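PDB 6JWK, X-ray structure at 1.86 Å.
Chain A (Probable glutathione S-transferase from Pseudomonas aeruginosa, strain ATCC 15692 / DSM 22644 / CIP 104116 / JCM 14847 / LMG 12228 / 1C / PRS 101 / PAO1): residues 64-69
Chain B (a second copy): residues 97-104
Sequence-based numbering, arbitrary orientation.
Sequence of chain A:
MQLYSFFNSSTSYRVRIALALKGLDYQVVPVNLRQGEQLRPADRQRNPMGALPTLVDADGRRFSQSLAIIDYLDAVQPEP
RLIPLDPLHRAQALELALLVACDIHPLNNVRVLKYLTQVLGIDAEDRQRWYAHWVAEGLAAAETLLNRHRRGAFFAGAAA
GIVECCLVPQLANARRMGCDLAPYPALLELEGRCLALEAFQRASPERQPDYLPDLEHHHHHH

Chain A 64-69: SQSLAI
Chain B 97-104: ALLVACDI

A single glutamine at the start of a helix carries all the polar business of this contact: the amide of Q65(A) reaches the carboxylate of D103(B) twice, once directly and once through a water. NE2 of Q65(A) donates to OD2 of D103(B) at 2.8 Å, with an N-H...acceptor angle of 164°, so the bond is short and nearly straight. The other half of the amide is served by water 1, which donates both to OE1 of Q65(A) at 2.7 Å and to OD1 of D103(B) at 3.2 Å. Amide, carboxylate and water thus close a ring in which each oxygen of D103(B) accepts one hydrogen bond.

Q65(A) is the N-cap residue, with phi/psi -89/112; S64(A) before it is in loop conformation (-122/-14), and the helix runs from S66(A) through I69(A) and beyond with phi from -51 to -73 and psi from -31 to -47. Its first turn is fixed by I69(A) N donating to Q65(A) O at 3.0 Å. The partner, from the second copy of the protein, is helical from A97(B) through D103(B), in a helix that begins earlier in chain B. Its i to i+4 bonds include C102(B) N to L98(B) O at 2.8 Å and D103(B) N to L99(B) O at 3.0 Å; phi widens to -107 and -109 at C102(B) and D103(B). The closest CA atoms across the contact are those of Q65(A) and L98(B), 6.6 Å apart.

CA-to-CB of Q65(A) points toward chain B, and its chi1 m (-67°), chi2 m (-71°) and chi3 -27° lay the amide against the helix. There NE2 of Q65(A) lies 3.6 Å from CA of L99(B), while OE1 of Q65(A) lies 3.7 Å from CB of L98(B) and 4.2 Å from CB of C102(B). D103(B), also directed toward the other stretch, meets the amide with chi1 m (-65°) and chi2 -10°.

Beside this polar pair, L98(B) supplies the apolar part. With chi1 m (-71°) and chi2 t (160°), it brings CD1 to 3.9 Å from CB of L67(A) and 4.0 Å from CB of A68(A); the same L98(B) CD1 is 3.5 Å from the backbone N of A68(A), packing against the first turn of the helix. L67(A) is m, t (-54°, -156°). V100(B) is t (177°) and points away, and S66(A), chi1 p (50°), points sideways; neither joins the contact. Together the two stretches bury 254 Å².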

# COMPACT_ATOMS: atom_id res chain seq x y z
N SER A 64 4.00 -6.12 10.70
CA SER A 64 2.57 -5.79 10.79
C SER A 64 1.81 -5.41 9.52
O SER A 64 0.57 -5.32 9.53
CB SER A 64 2.37 -4.67 11.80
OG SER A 64 1.86 -5.13 13.03
N GLN A 65 2.58 -5.13 8.48
CA GLN A 65 2.04 -4.73 7.15
C GLN A 65 1.80 -6.00 6.31
O GLN A 65 2.76 -6.71 5.92
CB GLN A 65 2.99 -3.75 6.48
CG GLN A 65 3.08 -2.41 7.19
CD GLN A 65 1.83 -1.59 7.04
OE1 GLN A 65 1.08 -1.73 6.05
NE2 GLN A 65 1.61 -0.77 8.04
N SER A 66 0.54 -6.29 6.05
CA SER A 66 0.10 -7.54 5.39
C SER A 66 0.89 -7.77 4.12
O SER A 66 1.30 -8.94 3.89
CB SER A 66 -1.41 -7.52 5.13
OG SER A 66 -1.83 -6.32 4.50
N LEU A 67 1.11 -6.75 3.26
CA LEU A 67 1.76 -7.03 1.96
C LEU A 67 3.26 -7.31 2.16
O LEU A 67 3.81 -8.10 1.41
CB LEU A 67 1.59 -5.94 0.90
CG LEU A 67 0.20 -5.45 0.53
CD1 LEU A 67 0.24 -4.88 -0.87
CD2 LEU A 67 -0.87 -6.45 0.62
N ALA A 68 3.93 -6.74 3.15
CA ALA A 68 5.33 -7.09 3.50
C ALA A 68 5.40 -8.53 4.03
O ALA A 68 6.35 -9.29 3.68
CB ALA A 68 5.89 -6.11 4.51
N ILE A 69 4.44 -8.91 4.86
CA ILE A 69 4.34 -10.30 5.40
C ILE A 69 4.20 -11.25 4.21
O ILE A 69 4.87 -12.30 4.18
CB ILE A 69 3.19 -10.43 6.40
CG1 ILE A 69 3.49 -9.62 7.66
CG2 ILE A 69 2.91 -11.89 6.74
CD1 ILE A 69 2.27 -9.33 8.47
N ALA B 97 7.77 1.41 4.19
CA ALA B 97 7.20 2.00 2.94
C ALA B 97 5.67 1.87 2.93
O ALA B 97 5.00 2.84 2.55
CB ALA B 97 7.84 1.39 1.71
N LEU B 98 5.14 0.71 3.34
CA LEU B 98 3.70 0.37 3.29
C LEU B 98 3.01 1.08 4.44
O LEU B 98 1.87 1.49 4.23
CB LEU B 98 3.48 -1.14 3.35
CG LEU B 98 3.91 -1.82 2.07
CD1 LEU B 98 4.14 -3.30 2.34
CD2 LEU B 98 2.87 -1.61 0.96
N LEU B 99 3.70 1.32 5.55
CA LEU B 99 3.10 2.18 6.61
C LEU B 99 2.73 3.54 6.04
O LEU B 99 1.60 4.04 6.30
CB LEU B 99 4.09 2.30 7.76
CG LEU B 99 3.72 3.25 8.89
CD1 LEU B 99 2.46 2.79 9.64
CD2 LEU B 99 4.89 3.28 9.86
N VAL B 100 3.64 4.19 5.34
CA VAL B 100 3.36 5.48 4.67
C VAL B 100 2.29 5.30 3.57
O VAL B 100 1.30 6.05 3.60
CB VAL B 100 4.65 6.06 4.09
CG1 VAL B 100 4.36 7.35 3.35
CG2 VAL B 100 5.65 6.26 5.25
N ALA B 101 2.47 4.33 2.68
CA ALA B 101 1.68 4.22 1.43
C ALA B 101 0.27 3.69 1.70
O ALA B 101 -0.59 3.90 0.86
CB ALA B 101 2.45 3.40 0.41
N CYS B 102 0.05 2.96 2.78
CA CYS B 102 -1.25 2.32 3.15
C CYS B 102 -1.91 3.03 4.33
O CYS B 102 -3.13 3.14 4.30
CB CYS B 102 -1.09 0.85 3.54
SG CYS B 102 -0.45 -0.14 2.18
N ASP B 103 -1.16 3.49 5.33
CA ASP B 103 -1.72 3.91 6.65
C ASP B 103 -1.67 5.42 6.83
O ASP B 103 -2.28 5.88 7.81
CB ASP B 103 -1.03 3.21 7.81
CG ASP B 103 -1.26 1.69 7.80
OD1 ASP B 103 -2.12 1.24 6.99
OD2 ASP B 103 -0.56 0.97 8.53
N ILE B 104 -0.95 6.16 5.99
CA ILE B 104 -0.94 7.66 6.12
C ILE B 104 -1.50 8.32 4.87
O ILE B 104 -2.61 8.94 4.95
CB ILE B 104 0.47 8.21 6.43
CG1 ILE B 104 1.14 7.49 7.59
CG2 ILE B 104 0.36 9.70 6.65
CD1 ILE B 104 2.56 7.97 7.86
O HOH W 1 -1.60 -1.78 5.96